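Long-range contact in carbonic anhydrase (Trichomonas vaginalis, PDB 6Y04), which probably catalyses the reversible hydration of carbon dioxide to hydrogencarbonate as a zinc-dependent beta-class carbonic anhydrase: residues 101-106 with 134-140. Numbering follows the deposited sequence.
Sequences MTHAST and VDDFKDP
Two irregular loops run antiparallel, Ser105 level with Asp135 (CA to CA 5.2 Å) and Thr102 level with Lys138 (5.7 Å between their CA atoms). At one end the Asp135 carboxylate grips Thr106 in a fork. Its OD1 takes the backbone N-H of Thr106 (N to OD1 3.2 Å, N-H...O 151°), met on the syn side but 25° out of the carboxylate plane. Its OD2 accepts the Thr106 hydroxyl through the syn lone pair (OG1 to OD2 2.7 Å), and Ser131 adds a weak bond to OD2. The paired bonds fix the carboxylate's rotation beside the first turn of helix 106-115, whose N-cap, Ser105, bonds through OG to Ser108 N. Val134 lays CG2 against the Ser105-Thr106 peptide, while CG1 meets Met101 CE at 3.9 Å, the two side chains crossing nearly at right angles. Met101 also packs on Val81 of the second subunit. A chi1 of -164° turns the Phe137 ring away from its own backbone N and beneath Met101, whose CB sits over the ring centre in a CH-pi contact, 3.6 Å from the centroid. Thr102 OG1 approaches the ring obliquely and bonds Cys99 O. Phe137 also touches the side chain of Cys99, which holds the zinc with Cys37 and His96. The contact ties the loop between strand 90-96 and helix 106-115 to the link joining helices 120-134 and 140-152.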
loop_
_atom_site.group_PDB
_atom_site.type_symbol
_atom_site.label_atom_id
_atom_site.label_comp_id
_atom_site.label_asym_id
_atom_site.label_seq_id
_atom_site.Cartn_x
_atom_site.Cartn_y
_atom_site.Cartn_z
ATOM N N MET A 101 -1.113 -11.293 -9.862
ATOM C CA MET A 101 -1.827 -10.359 -10.709
ATOM C C MET A 101 -1.627 -10.743 -12.170
ATOM O O MET A 101 -2.396 -10.315 -13.035
ATOM C CB MET A 101 -1.302 -8.941 -10.470
ATOM C CG MET A 101 -1.919 -8.297 -9.254
ATOM S SD MET A 101 -3.671 -7.923 -9.535
ATOM C CE MET A 101 -3.556 -6.322 -10.334
ATOM N N THR A 102 -0.582 -11.545 -12.415
ATOM C CA THR A 102 -0.275 -12.105 -13.723
ATOM C C THR A 102 -1.444 -12.968 -14.199
ATOM O O THR A 102 -1.997 -12.718 -15.271
ATOM C CB THR A 102 1.035 -12.906 -13.690
ATOM O OG1 THR A 102 1.977 -12.269 -12.827
ATOM C CG2 THR A 102 1.653 -13.091 -15.058
ATOM N N HIS A 103 -1.811 -13.968 -13.381
ATOM C CA HIS A 103 -2.873 -14.909 -13.712
ATOM C C HIS A 103 -4.188 -14.517 -13.032
ATOM O O HIS A 103 -5.003 -15.377 -12.706
ATOM C CB HIS A 103 -2.441 -16.363 -13.451
ATOM C CG HIS A 103 -1.827 -16.610 -12.111
ATOM N ND1 HIS A 103 -0.466 -16.789 -11.952
ATOM C CD2 HIS A 103 -2.368 -16.722 -10.876
ATOM C CE1 HIS A 103 -0.192 -16.997 -10.676
ATOM N NE2 HIS A 103 -1.345 -16.955 -9.994
ATOM N N ALA A 104 -4.380 -13.211 -12.825
ATOM C CA ALA A 104 -5.671 -12.653 -12.464
ATOM C C ALA A 104 -6.214 -11.894 -13.669
ATOM O O ALA A 104 -5.492 -11.166 -14.340
ATOM C CB ALA A 104 -5.537 -11.751 -11.263
ATOM N N SER A 105 -7.499 -12.089 -13.949
ATOM C CA SER A 105 -8.136 -11.479 -15.102
ATOM C C SER A 105 -9.544 -11.061 -14.704
ATOM O O SER A 105 -10.019 -11.451 -13.642
ATOM C CB SER A 105 -8.158 -12.436 -16.261
ATOM O OG SER A 105 -9.019 -13.525 -15.985
ATOM N N THR A 106 -10.207 -10.280 -15.566
ATOM C CA THR A 106 -11.579 -9.869 -15.314
ATOM C C THR A 106 -12.497 -11.088 -15.366
ATOM O O THR A 106 -13.480 -11.159 -14.633
ATOM C CB THR A 106 -12.026 -8.728 -16.242
ATOM O OG1 THR A 106 -11.554 -9.006 -17.558
ATOM C CG2 THR A 106 -11.497 -7.378 -15.814
ATOM N N VAL A 134 -5.966 -5.552 -13.973
ATOM C CA VAL A 134 -5.696 -6.981 -13.872
ATOM C C VAL A 134 -5.306 -7.576 -15.226
ATOM O O VAL A 134 -4.472 -8.480 -15.275
ATOM C CB VAL A 134 -6.838 -7.752 -13.173
ATOM C CG1 VAL A 134 -7.025 -7.277 -11.735
ATOM C CG2 VAL A 134 -8.146 -7.682 -13.947
ATOM N N ASP A 135 -5.901 -7.073 -16.313
ATOM C CA ASP A 135 -5.661 -7.639 -17.630
ATOM C C ASP A 135 -4.386 -7.059 -18.238
ATOM O O ASP A 135 -3.664 -7.759 -18.945
ATOM C CB ASP A 135 -6.881 -7.478 -18.537
ATOM C CG ASP A 135 -8.064 -8.314 -18.093
ATOM O OD1 ASP A 135 -7.832 -9.421 -17.566
ATOM O OD2 ASP A 135 -9.206 -7.851 -18.277
ATOM N N ASP A 136 -4.120 -5.780 -17.946
ATOM C CA ASP A 136 -2.948 -5.103 -18.478
ATOM C C ASP A 136 -1.682 -5.599 -17.779
ATOM O O ASP A 136 -0.588 -5.434 -18.314
ATOM C CB ASP A 136 -3.130 -3.581 -18.494
ATOM C CG ASP A 136 -4.272 -3.121 -19.393
ATOM O OD1 ASP A 136 -4.744 -3.943 -20.207
ATOM O OD2 ASP A 136 -4.688 -1.943 -19.270
ATOM N N PHE A 137 -1.844 -6.213 -16.599
ATOM C CA PHE A 137 -0.736 -6.834 -15.882
ATOM C C PHE A 137 -0.313 -8.128 -16.587
ATOM O O PHE A 137 -0.853 -9.202 -16.319
ATOM C CB PHE A 137 -1.085 -7.047 -14.404
ATOM C CG PHE A 137 0.103 -7.315 -13.511
ATOM C CD1 PHE A 137 0.819 -8.506 -13.601
ATOM C CD2 PHE A 137 0.504 -6.384 -12.562
ATOM C CE1 PHE A 137 1.913 -8.750 -12.783
ATOM C CE2 PHE A 137 1.594 -6.632 -11.736
ATOM C CZ PHE A 137 2.296 -7.814 -11.849
ATOM N N LYS A 138 0.676 -8.003 -17.479
ATOM C CA LYS A 138 1.117 -9.093 -18.333
ATOM C C LYS A 138 2.157 -9.933 -17.598
ATOM O O LYS A 138 2.011 -11.147 -17.487
ATOM C CB LYS A 138 1.713 -8.540 -19.635
ATOM C CG LYS A 138 0.777 -7.703 -20.500
ATOM C CD LYS A 138 -0.399 -8.490 -21.046
ATOM C CE LYS A 138 0.012 -9.467 -22.130
ATOM N NZ LYS A 138 -0.835 -10.683 -22.132
ATOM N N ASP A 139 3.205 -9.262 -17.107
ATOM C CA ASP A 139 4.402 -9.894 -16.575
ATOM C C ASP A 139 5.003 -8.962 -15.520
ATOM O O ASP A 139 4.963 -7.742 -15.691
ATOM C CB ASP A 139 5.340 -10.310 -17.720
ATOM C CG ASP A 139 6.831 -10.180 -17.435
ATOM O OD1 ASP A 139 7.304 -10.776 -16.448
ATOM O OD2 ASP A 139 7.512 -9.489 -18.215
ATOM N N PRO A 140 5.535 -9.489 -14.387
ATOM C CA PRO A 140 6.128 -8.648 -13.342
ATOM C C PRO A 140 7.197 -7.658 -13.809
ATOM O O PRO A 140 7.174 -6.500 -13.392
ATOM C CB PRO A 140 6.713 -9.665 -12.345
ATOM C CG PRO A 140 5.857 -10.901 -12.532
ATOM C CD PRO A 140 5.543 -10.915 -14.016
#